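Local coordinates for protein putative exotoxin (superantigen) (Streptococcus pyogenes, PDB 1TY0) that probably acts as a zinc-binding secreted superantigen toxin, whose T-cell receptor-binding surface can also serve for its own dimerization, at residues E57-I60 / T61-F64; D185-K188 / K189-D192; E133-F136 / K137-Q140. All coordinates share one frame; numbering follows the deposited sequence.

Interaction 1: E57-I60 / T61-F64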
loop_
_atom_site.group_PDB
_atom_site.type_symbol
_atom_site.label_atom_id
_atom_site.label_comp_id
_atom_site.label_asym_id
_atom_site.label_seq_id
_atom_site.Cartn_x
_atom_site.Cartn_y
_atom_site.Cartn_z
ATOM N N GLU A 57 14.455 11.775 12.904
ATOM C CA GLU A 57 14.739 12.648 14.031
ATOM C C GLU A 57 16.184 13.119 13.940
ATOM O O GLU A 57 16.959 12.621 13.124
ATOM C CB GLU A 57 14.492 11.898 15.347
ATOM C CG GLU A 57 13.025 11.859 15.752
ATOM C CD GLU A 57 12.748 10.931 16.929
ATOM O OE1 GLU A 57 13.650 10.733 17.771
ATOM O OE2 GLU A 57 11.614 10.410 17.015
ATOM N N SER A 58 16.544 14.086 14.777
ATOM C CA SER A 58 17.893 14.632 14.772
ATOM C C SER A 58 18.969 13.579 15.041
ATOM O O SER A 58 18.720 12.569 15.702
ATOM C CB SER A 58 18.006 15.740 15.824
ATOM O OG SER A 58 16.964 16.691 15.684
ATOM N N TYR A 59 20.160 13.829 14.505
ATOM C CA TYR A 59 21.325 12.967 14.690
ATOM C C TYR A 59 21.194 11.503 14.277
ATOM O O TYR A 59 21.704 10.602 14.948
ATOM C CB TYR A 59 21.788 13.078 16.142
ATOM C CG TYR A 59 22.143 14.503 16.498
ATOM C CD1 TYR A 59 23.250 15.126 15.923
ATOM C CD2 TYR A 59 21.334 15.252 17.353
ATOM C CE1 TYR A 59 23.543 16.464 16.186
ATOM C CE2 TYR A 59 21.617 16.591 17.623
ATOM C CZ TYR A 59 22.722 17.190 17.036
ATOM O OH TYR A 59 23.009 18.513 17.299
ATOM N N ILE A 60 20.517 11.280 13.157
ATOM C CA ILE A 60 20.345 9.940 12.613
ATOM C C ILE A 60 21.109 9.900 11.296
ATOM O O ILE A 60 21.890 8.984 11.046
ATOM C CB ILE A 60 18.852 9.616 12.356
ATOM C CG1 ILE A 60 18.104 9.499 13.688
ATOM C CG2 ILE A 60 18.725 8.329 11.539
ATOM C CD1 ILE A 60 18.605 8.401 14.583
ATOM N N THR A 61 20.899 10.908 10.452
ATOM C CA THR A 61 21.600 10.938 9.175
ATOM C C THR A 61 23.108 11.077 9.384
ATOM O O THR A 61 23.896 10.721 8.513
ATOM C CB THR A 61 21.108 12.096 8.263
ATOM O OG1 THR A 61 21.256 13.346 8.943
ATOM C CG2 THR A 61 19.648 11.888 7.875
ATOM N N THR A 62 23.506 11.598 10.540
ATOM C CA THR A 62 24.925 11.763 10.839
ATOM C C THR A 62 25.608 10.407 10.997
ATOM O O THR A 62 26.834 10.308 10.918
ATOM C CB THR A 62 25.130 12.593 12.125
ATOM O OG1 THR A 62 24.410 11.991 13.208
ATOM C CG2 THR A 62 24.624 14.013 11.924
ATOM N N LYS A 63 24.808 9.365 11.210
ATOM C CA LYS A 63 25.326 8.007 11.369
ATOM C C LYS A 63 25.644 7.387 10.010
ATOM O O LYS A 63 26.283 6.338 9.931
ATOM C CB LYS A 63 24.298 7.122 12.082
ATOM C CG LYS A 63 23.901 7.582 13.475
ATOM C CD LYS A 63 22.845 6.648 14.049
ATOM C CE LYS A 63 22.335 7.122 15.397
ATOM N NZ LYS A 63 21.276 6.209 15.921
ATOM N N PHE A 64 25.196 8.045 8.944
ATOM C CA PHE A 64 25.409 7.559 7.586
ATOM C C PHE A 64 26.278 8.510 6.760
ATOM O O PHE A 64 26.607 9.608 7.208
ATOM C CB PHE A 64 24.050 7.366 6.899
ATOM C CG PHE A 64 23.183 6.317 7.548
ATOM C CD1 PHE A 64 22.448 6.612 8.691
ATOM C CD2 PHE A 64 23.113 5.030 7.020
ATOM C CE1 PHE A 64 21.649 5.638 9.301
ATOM C CE2 PHE A 64 22.324 4.053 7.615
ATOM C CZ PHE A 64 21.588 4.355 8.761
HETATM O O HOH W 1 19.103 12.957 11.299
#
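Ile-60 and Lys-63 touch where an irregular run of chain tightens into a short 3-10 turn. The backbone polar contacts come first. Lys-63 N donates to Ile-60 O over 2.9 Å, the i to i+3 bond of a 3-10 turn. A second bond of the same spacing follows at once, from Phe-64 N to Thr-61 O at 3.0 Å. Just ahead of the turn a water joins the two halves: it donates to Glu-57 O at 2.8 Å and accepts from Thr-61 N at 2.9 Å, so this first amide of the turn is satisfied by solvent.

Most side-chain contacts gather round the carbonyls of Tyr-59 and Ile-60. Lys-63, its CG beside the backbone N (chi1 -60°) and its chain extended, runs back over the preceding residues; CB lies on Ile-60 O, CE comes 3.6 Å from Tyr-59 O, and the ammonium NZ ends 3.7 Å from the methyl CD1 of Ile-60. The edge of the Phe-64 ring comes up to the Ile-60 carbonyl, with CD1 3.4 Å from Ile-60 O and the oxygen in the ring plane. Thr-62 turns OG1 back to the Tyr-59 carbonyl carbon, a packing contact at 3.4 Å.

Thr-61 OG1 is hydrogen-bonded to Thr-34 O. The whole piece belongs to the loop from strand 51-55 to strand 69-74 of the OB-fold domain, with Ile-60 and Thr-61 resting on Phe-38 of strand 37-41 and Phe-64 packed on Ile-30 and Leu-33 and edge-to-face with Phe-38.

Interaction 2: D185-K188 / K189-D192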
loop_
_atom_site.group_PDB
_atom_site.type_symbol
_atom_site.label_atom_id
_atom_site.label_comp_id
_atom_site.label_asym_id
_atom_site.label_seq_id
_atom_site.Cartn_x
_atom_site.Cartn_y
_atom_site.Cartn_z
ATOM N N ASP A 185 0.448 10.670 11.412
ATOM C CA ASP A 185 0.454 10.734 12.877
ATOM C C ASP A 185 0.938 9.431 13.500
ATOM O O ASP A 185 1.767 9.443 14.412
ATOM C CB ASP A 185 -0.946 11.020 13.433
ATOM C CG ASP A 185 -1.475 12.383 13.045
ATOM O OD1 ASP A 185 -0.673 13.332 12.921
ATOM O OD2 ASP A 185 -2.705 12.504 12.889
ATOM N N ILE A 186 0.412 8.313 13.002
ATOM C CA ILE A 186 0.746 6.992 13.532
ATOM C C ILE A 186 2.152 6.511 13.197
ATOM O O ILE A 186 2.791 5.829 14.001
ATOM C CB ILE A 186 -0.284 5.939 13.045
ATOM C CG1 ILE A 186 -1.667 6.270 13.620
ATOM C CG2 ILE A 186 0.128 4.538 13.490
ATOM C CD1 ILE A 186 -2.807 5.522 12.967
ATOM N N PHE A 187 2.643 6.873 12.018
ATOM C CA PHE A 187 3.970 6.444 11.593
ATOM C C PHE A 187 5.110 7.347 12.070
ATOM O O PHE A 187 6.272 6.964 11.988
ATOM C CB PHE A 187 4.041 6.342 10.061
ATOM C CG PHE A 187 3.072 5.364 9.450
ATOM C CD1 PHE A 187 2.437 4.389 10.219
ATOM C CD2 PHE A 187 2.823 5.402 8.077
ATOM C CE1 PHE A 187 1.566 3.467 9.627
ATOM C CE2 PHE A 187 1.958 4.489 7.476
ATOM C CZ PHE A 187 1.328 3.518 8.252
ATOM N N LYS A 188 4.790 8.538 12.567
ATOM C CA LYS A 188 5.831 9.458 13.011
ATOM C C LYS A 188 6.786 8.841 14.025
ATOM O O LYS A 188 7.950 9.225 14.095
ATOM C CB LYS A 188 5.210 10.737 13.585
ATOM C CG LYS A 188 5.542 11.984 12.772
ATOM C CD LYS A 188 4.760 13.198 13.250
ATOM C CE LYS A 188 5.200 14.462 12.528
ATOM N NZ LYS A 188 5.060 14.360 11.050
ATOM N N LYS A 189 6.300 7.883 14.805
ATOM C CA LYS A 189 7.153 7.232 15.796
ATOM C C LYS A 189 8.381 6.607 15.141
ATOM O O LYS A 189 9.449 6.532 15.752
ATOM C CB LYS A 189 6.367 6.155 16.561
ATOM C CG LYS A 189 5.693 5.100 15.678
ATOM C CD LYS A 189 5.099 3.970 16.531
ATOM C CE LYS A 189 4.332 2.949 15.700
ATOM N NZ LYS A 189 2.982 3.417 15.288
ATOM N N TYR A 190 8.247 6.193 13.882
ATOM C CA TYR A 190 9.359 5.553 13.192
ATOM C C TYR A 190 10.476 6.510 12.798
ATOM O O TYR A 190 11.491 6.085 12.260
ATOM C CB TYR A 190 8.861 4.788 11.948
ATOM C CG TYR A 190 7.807 3.736 12.242
ATOM C CD1 TYR A 190 7.997 2.794 13.251
ATOM C CD2 TYR A 190 6.622 3.677 11.499
ATOM C CE1 TYR A 190 7.040 1.819 13.523
ATOM C CE2 TYR A 190 5.649 2.700 11.763
ATOM C CZ TYR A 190 5.871 1.774 12.779
ATOM O OH TYR A 190 4.934 0.806 13.051
ATOM N N LYS A 191 10.297 7.800 13.061
ATOM C CA LYS A 191 11.342 8.755 12.721
ATOM C C LYS A 191 12.598 8.513 13.554
ATOM O O LYS A 191 13.676 8.982 13.192
ATOM C CB LYS A 191 10.855 10.195 12.908
ATOM C CG LYS A 191 9.824 10.615 11.883
ATOM C CD LYS A 191 9.396 12.065 12.062
ATOM C CE LYS A 191 10.576 13.012 11.949
ATOM N NZ LYS A 191 10.113 14.431 11.897
ATOM N N ASP A 192 12.479 7.783 14.664
ATOM C CA ASP A 192 13.673 7.508 15.461
ATOM C C ASP A 192 14.581 6.494 14.763
ATOM O O ASP A 192 15.697 6.237 15.219
ATOM C CB ASP A 192 13.322 7.011 16.872
ATOM C CG ASP A 192 12.477 5.753 16.873
ATOM O OD1 ASP A 192 12.517 4.992 15.887
ATOM O OD2 ASP A 192 11.778 5.517 17.885
HETATM O O HOH W 2 3.505 8.016 16.034
#
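Lys-189 sets CG between its own backbone N and carbonyl carbon (chi1 55°), and a bend at the last torsion (chi4 -77°) turns its ammonium back to the carbonyl of Ile-186. In Tyr-190, CG stands beside the backbone N (chi1 -57°), which swings the ring back against Phe-187.

The Lys-189 chain runs along the Ile-186 side chain in the same direction. Its NZ donates to Ile-186 O over 2.7 Å and passes 3.6 Å from Ile-186 CG2. That ammonium also forms a salt bridge with Asp-176 and a hydrogen bond with the hydroxyl of Tyr-18; with the Ile-186 carbonyl, three partners hold the end of the chain. Lower down, Lys-189 CG sits 4.0 Å above the Tyr-190 ring plane, over its centre.

Tyr-190 and Phe-187 meet obliquely, CE2 of the tyrosine 3.9 Å from CD1 of the phenylalanine. The tyrosine hydroxyl is hydrogen-bonded to Asp-135. The backbone draws in beneath them: Tyr-190 N bonds to Phe-187 O at 2.8 Å and Lys-191 N to Lys-188 O at 2.9 Å, both i to i+3 bonds of a 3-10 turn. Lys-188 and Lys-191 run side by side, CG of the first 3.9 Å from CD of the second. Their ammonium groups are 5.1 Å apart from NZ to NZ, but each has its own partner, Tyr-88 OH for Lys-188 and the Glu-55 carboxylate for Lys-191.

This is where helix 183-187 runs out through a 3-10 turn toward strand 195-197. Ile-186 packs on Leu-14, Ala-17 and Tyr-18 of helix 5-18, Tyr-190 and Lys-189 face helix 131-146, and Phe-187 and Lys-191 touch Tyr-88 of strand 84-93.

Interaction 3: E133-F136 / K137-Q140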
loop_
_atom_site.group_PDB
_atom_site.type_symbol
_atom_site.label_atom_id
_atom_site.label_comp_id
_atom_site.label_asym_id
_atom_site.label_seq_id
_atom_site.Cartn_x
_atom_site.Cartn_y
_atom_site.Cartn_z
ATOM N N GLU A 133 10.019 -2.223 10.452
ATOM C CA GLU A 133 9.743 -3.404 9.636
ATOM C C GLU A 133 9.161 -4.523 10.491
ATOM O O GLU A 133 8.185 -5.175 10.110
ATOM C CB GLU A 133 11.015 -3.905 8.948
ATOM C CG GLU A 133 10.764 -5.135 8.084
ATOM C CD GLU A 133 11.981 -5.580 7.297
ATOM O OE1 GLU A 133 12.929 -4.778 7.131
ATOM O OE2 GLU A 133 11.980 -6.739 6.829
ATOM N N PHE A 134 9.765 -4.748 11.650
ATOM C CA PHE A 134 9.286 -5.798 12.543
ATOM C C PHE A 134 7.864 -5.485 13.013
ATOM O O PHE A 134 6.991 -6.354 13.005
ATOM C CB PHE A 134 10.219 -5.918 13.748
ATOM C CG PHE A 134 10.044 -7.191 14.520
ATOM C CD1 PHE A 134 8.963 -7.356 15.377
ATOM C CD2 PHE A 134 10.952 -8.236 14.376
ATOM C CE1 PHE A 134 8.783 -8.544 16.080
ATOM C CE2 PHE A 134 10.781 -9.426 15.076
ATOM C CZ PHE A 134 9.693 -9.578 15.929
ATOM N N ASP A 135 7.636 -4.233 13.407
ATOM C CA ASP A 135 6.334 -3.795 13.898
ATOM C C ASP A 135 5.252 -3.965 12.833
ATOM O O ASP A 135 4.186 -4.522 13.096
ATOM C CB ASP A 135 6.436 -2.330 14.353
ATOM C CG ASP A 135 5.196 -1.848 15.088
ATOM O OD1 ASP A 135 4.476 -2.683 15.671
ATOM O OD2 ASP A 135 4.957 -0.620 15.103
ATOM N N PHE A 136 5.527 -3.492 11.626
ATOM C CA PHE A 136 4.564 -3.622 10.539
ATOM C C PHE A 136 4.191 -5.080 10.286
ATOM O O PHE A 136 3.011 -5.423 10.206
ATOM C CB PHE A 136 5.131 -3.029 9.248
ATOM C CG PHE A 136 4.344 -3.397 8.024
ATOM C CD1 PHE A 136 3.107 -2.810 7.769
ATOM C CD2 PHE A 136 4.826 -4.366 7.147
ATOM C CE1 PHE A 136 2.356 -3.188 6.650
ATOM C CE2 PHE A 136 4.085 -4.748 6.033
ATOM C CZ PHE A 136 2.848 -4.159 5.784
ATOM N N LYS A 137 5.199 -5.937 10.164
ATOM C CA LYS A 137 4.943 -7.343 9.885
ATOM C C LYS A 137 4.191 -8.053 10.998
ATOM O O LYS A 137 3.268 -8.815 10.726
ATOM C CB LYS A 137 6.254 -8.064 9.572
ATOM C CG LYS A 137 6.875 -7.580 8.267
ATOM C CD LYS A 137 8.139 -8.342 7.881
ATOM C CE LYS A 137 8.562 -7.934 6.471
ATOM N NZ LYS A 137 9.866 -8.520 6.054
ATOM N N ILE A 138 4.568 -7.793 12.245
ATOM C CA ILE A 138 3.883 -8.429 13.363
ATOM C C ILE A 138 2.448 -7.920 13.485
ATOM O O ILE A 138 1.537 -8.695 13.765
ATOM C CB ILE A 138 4.631 -8.207 14.697
ATOM C CG1 ILE A 138 3.923 -8.971 15.820
ATOM C CG2 ILE A 138 4.698 -6.733 15.021
ATOM C CD1 ILE A 138 4.714 -9.023 17.106
ATOM N N ARG A 139 2.225 -6.627 13.268
ATOM C CA ARG A 139 0.852 -6.124 13.352
ATOM C C ARG A 139 0.001 -6.770 12.268
ATOM O O ARG A 139 -1.140 -7.167 12.513
ATOM C CB ARG A 139 0.804 -4.599 13.212
ATOM C CG ARG A 139 1.373 -3.879 14.417
ATOM C CD ARG A 139 1.055 -2.395 14.401
ATOM N NE ARG A 139 1.955 -1.675 15.293
ATOM C CZ ARG A 139 1.612 -0.628 16.035
ATOM N NH1 ARG A 139 0.369 -0.163 16.015
ATOM N NH2 ARG A 139 2.527 -0.036 16.786
ATOM N N GLN A 140 0.551 -6.884 11.063
ATOM C CA GLN A 140 -0.191 -7.514 9.981
ATOM C C GLN A 140 -0.525 -8.961 10.346
ATOM O O GLN A 140 -1.637 -9.431 10.097
ATOM C CB GLN A 140 0.611 -7.469 8.682
ATOM C CG GLN A 140 0.252 -6.293 7.781
ATOM C CD GLN A 140 -1.186 -6.350 7.295
ATOM O OE1 GLN A 140 -1.709 -7.423 7.000
ATOM N NE2 GLN A 140 -1.830 -5.189 7.195
#
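Arg-139 reaches back one helical turn to Asp-135, and its atoms meet that residue in order. CB lies 3.4 Å from Asp-135 O, and CG comes to 3.2 Å from the same carbonyl oxygen. With CG beside the backbone N (chi1 -71°) and the chain extended as far as NE, CD passes Asp-135 OD1. NE then donates to Asp-135 OD1 at 2.7 Å, nearly straight at 171°, in the guanidinium plane but from above the carboxylate plane. At the tip, NH2 makes a weak bond of 3.0 Å to Asp-135 OD2, an oxygen also hydrogen-bonded to Tyr-190 OH, while NH1 is salt-bridged to Asp-176. The Asp-135 carboxylate and the guanidinium are turned 64° apart.

A second i to i+4 salt bridge joins Glu-133 OE2 to Lys-137 NZ at 2.9 Å; the two chains lie side by side, and the ammonium also donates to Lys-123 O. CG of Gln-140 makes an off-centre CH-pi contact with the Phe-136 ring.

Regular i to i+4 backbone bonds run beneath. These paired side chains belong to helix 131-146 of the beta-grasp domain, a fold in which a helix packs across a mixed sheet; here Ile-138 meets Leu-160, Phe-204 and Ile-206 of that sheet.

Interactions 2 and 3, both in the beta-grasp domain with their centres 14 Å apart, meet directly: Tyr-190 OH lies 2.5 Å from Asp-135 OD2, probably hydrogen-bonded, and Lys-189 CE packs 3.7 Å from Arg-139 NH2. Asp-176 ties them again, bridging Lys-189 with one oxygen and Arg-139 with the other. Interaction 2 also reaches the OB-fold domain, where Glu-57 N of interaction 1 is 2.9 Å from Lys-191 O, a probable hydrogen bond. Interactions 1 and 3 stay about 13 Å apart at their nearest atoms. In interaction 3, Phe-134 and Ile-138 lie about 8 Å, side chain to side chain, from His-203 and Asp-205 respectively, zinc-binding residues of this protein, although no zinc is bound to this chain here.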